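Local coordinates for Non-structural polyprotein (Sindbis virus, PDB 4GUA) that forms the uncleaved nsP2-nsP3 region of an alphavirus polyprotein, carrying the cysteine protease that processes it, with a macro domain and a zinc-binding region, at residues N173-H177 / V340-P344. Residues are numbered along the deposited sequence; the frame is centred on the assembly and turned at random.
Sequences NQFKH and VGAAP
A domain linker can be held against the preceding domain without regular structure, and the uncleaved nsP2/nsP3 junction is a worked example. Residues 340-344 span it, alphavirus processing cutting between Ala342 and Ala343, and lead into strand 346-349 of the macro domain. Residues 173-177 form the loop entering strand 179-183 of the methyltransferase-like domain, whose sheet has the Rossmann-like strand order 3-2-1-4-5-7-6. Neither segment is helix or strand. In the first, Gln174 keeps helical angles (-79/-4) after helix 169-172, Phe175 is extended (-111/140) and Lys176 turns back (-84/-6). In the second, Gly341 makes a bend (-91/28) between extended Val340 and Ala342. The two segments come closest, CA to CA, at Gln174 and Ala342 (5.7 Å), and bury 248 Å² in all.

Gln174 gives most of its side. With chi1 m and chi2 near -103°, between wells, its amide reaches the linker, NE2 packing 3.3 Å from Val340 CG1. NE2 also lies 3.3 Å from Ala342 N, but both are donors and do not pair.

Gly341 O lies 3.4 Å from Gln174 O, two acceptors that cannot bond to each other; it accepts a hydrogen bond from Arg310 NH2 of strand 305-312 instead. As modelled, a CB on Gly341 would crowd Phe175 CZ (3.1 Å), though this glycine is poorly ordered. Phe175 (chi1 m), buried against that strand, meets Phe171 edge-to-face.

Beyond the bend, the Ala343 CA-to-CB bond points toward the loop, and with Lys176 chi1 at an unusual 16°, Lys176 CE meets Ala343 CB at 3.9 Å.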
ATOM      1  N   ASN A 173      11.498 -14.537  20.020  1.00 75.10           N
ATOM      2  CA  ASN A 173      10.654 -14.950  21.141  1.00 77.94           C
ATOM      3  C   ASN A 173       9.297 -14.255  21.141  1.00 76.80           C
ATOM      4  O   ASN A 173       8.382 -14.678  21.843  1.00 81.08           O
ATOM      5  CB  ASN A 173      11.363 -14.726  22.479  1.00 77.61           C
ATOM      6  CG  ASN A 173      12.415 -15.780  22.763  1.00 80.40           C
ATOM      7  OD1 ASN A 173      12.442 -16.830  22.120  1.00 79.70           O
ATOM      8  ND2 ASN A 173      13.291 -15.506  23.725  1.00 81.88           N
ATOM      9  N   GLN A 174       9.158 -13.202  20.344  1.00 76.48           N
ATOM     10  CA  GLN A 174       7.878 -12.519  20.230  1.00 83.23           C
ATOM     11  C   GLN A 174       6.919 -13.278  19.320  1.00 86.38           C
ATOM     12  O   GLN A 174       5.769 -12.876  19.139  1.00 92.70           O
ATOM     13  CB  GLN A 174       8.056 -11.088  19.732  1.00 88.38           C
ATOM     14  CG  GLN A 174       8.783 -10.202  20.714  1.00 89.35           C
ATOM     15  CD  GLN A 174       7.817  -9.289  21.440  1.00 95.16           C
ATOM     16  OE1 GLN A 174       7.517  -9.499  22.618  1.00 94.33           O
ATOM     17  NE2 GLN A 174       7.293  -8.291  20.732  1.00 97.69           N
ATOM     18  N   PHE A 175       7.401 -14.359  18.720  1.00 83.44           N
ATOM     19  CA  PHE A 175       6.544 -15.194  17.895  1.00 80.60           C
ATOM     20  C   PHE A 175       6.345 -16.524  18.609  1.00 80.97           C
ATOM     21  O   PHE A 175       7.270 -17.065  19.204  1.00 75.16           O
ATOM     22  CB  PHE A 175       7.145 -15.350  16.500  1.00 74.06           C
ATOM     23  CG  PHE A 175       7.385 -14.039  15.826  1.00 69.01           C
ATOM     24  CD1 PHE A 175       6.361 -13.390  15.167  1.00 67.88           C
ATOM     25  CD2 PHE A 175       8.620 -13.427  15.899  1.00 70.58           C
ATOM     26  CE1 PHE A 175       6.574 -12.163  14.566  1.00 65.80           C
ATOM     27  CE2 PHE A 175       8.839 -12.202  15.298  1.00 67.23           C
ATOM     28  CZ  PHE A 175       7.813 -11.572  14.633  1.00 65.58           C
ATOM     29  N   LYS A 176       5.118 -17.028  18.548  1.00 88.92           N
ATOM     30  CA  LYS A 176       4.659 -18.085  19.442  1.00 94.62           C
ATOM     31  C   LYS A 176       5.063 -19.476  18.950  1.00 97.38           C
ATOM     32  O   LYS A 176       4.880 -20.469  19.648  1.00108.53           O
ATOM     33  CB  LYS A 176       3.132 -18.014  19.621  1.00 98.44           C
ATOM     34  CG  LYS A 176       2.359 -17.163  18.594  1.00105.73           C
ATOM     35  CD  LYS A 176       2.538 -15.634  18.770  1.00105.37           C
ATOM     36  CE  LYS A 176       1.852 -14.837  17.652  1.00100.39           C
ATOM     37  NZ  LYS A 176       2.300 -15.197  16.261  1.00 93.47           N
ATOM     38  N   HIS A 177       5.635 -19.535  17.755  1.00 84.72           N
ATOM     39  CA  HIS A 177       5.955 -20.800  17.103  1.00 80.17           C
ATOM     40  C   HIS A 177       7.327 -21.344  17.511  1.00 76.64           C
ATOM     41  O   HIS A 177       8.303 -20.596  17.587  1.00 71.15           O
ATOM     42  CB  HIS A 177       5.887 -20.609  15.592  1.00 80.44           C
ATOM     43  CG  HIS A 177       4.697 -19.820  15.147  1.00 78.94           C
ATOM     44  ND1 HIS A 177       3.440 -20.371  15.024  1.00 83.36           N
ATOM     45  CD2 HIS A 177       4.569 -18.512  14.818  1.00 76.50           C
ATOM     46  CE1 HIS A 177       2.592 -19.442  14.621  1.00 82.20           C
ATOM     47  NE2 HIS A 177       3.251 -18.304  14.491  1.00 80.22           N
ATOM     48  N   VAL A 340       6.997  -3.388  17.566  1.00 98.11           N
ATOM     49  CA  VAL A 340       7.496  -4.748  17.858  1.00106.44           C
ATOM     50  C   VAL A 340       6.358  -5.756  17.635  1.00115.77           C
ATOM     51  O   VAL A 340       5.181  -5.386  17.582  1.00100.38           O
ATOM     52  CB  VAL A 340       8.149  -4.910  19.293  1.00 94.83           C
ATOM     53  CG1 VAL A 340       9.244  -6.005  19.303  1.00 85.84           C
ATOM     54  CG2 VAL A 340       8.837  -3.641  19.732  1.00 99.86           C
ATOM     55  N   GLY A 341       6.740  -7.027  17.518  1.00142.76           N
ATOM     56  CA  GLY A 341       5.929  -8.081  16.924  1.00153.94           C
ATOM     57  C   GLY A 341       5.000  -8.893  17.815  1.00156.11           C
ATOM     58  O   GLY A 341       4.757 -10.065  17.517  1.00162.94           O
ATOM     59  N   ALA A 342       4.510  -8.323  18.916  1.00137.46           N
ATOM     60  CA  ALA A 342       3.416  -8.969  19.638  1.00117.38           C
ATOM     61  C   ALA A 342       2.154  -8.820  18.776  1.00106.72           C
ATOM     62  O   ALA A 342       1.962  -7.803  18.097  1.00112.85           O
ATOM     63  CB  ALA A 342       3.220  -8.348  20.995  1.00111.80           C
ATOM     64  N   ALA A 343       1.286  -9.825  18.831  1.00 81.74           N
ATOM     65  CA  ALA A 343       0.174  -9.950  17.889  1.00 65.20           C
ATOM     66  C   ALA A 343      -1.152  -9.463  18.442  1.00 66.03           C
ATOM     67  O   ALA A 343      -1.626  -9.984  19.452  1.00 71.14           O
ATOM     68  CB  ALA A 343       0.043 -11.388  17.435  1.00 64.76           C
ATOM     69  N   PRO A 344      -1.755  -8.450  17.795  1.00 70.91           N
ATOM     70  CA  PRO A 344      -3.017  -7.921  18.326  1.00 73.82           C
ATOM     71  C   PRO A 344      -4.095  -8.998  18.395  1.00 72.60           C
ATOM     72  O   PRO A 344      -4.059  -9.957  17.620  1.00 71.36           O
ATOM     73  CB  PRO A 344      -3.408  -6.840  17.306  1.00 68.54           C
ATOM     74  CG  PRO A 344      -2.177  -6.562  16.521  1.00 65.18           C
ATOM     75  CD  PRO A 344      -1.402  -7.834  16.505  1.00 69.04           C
TER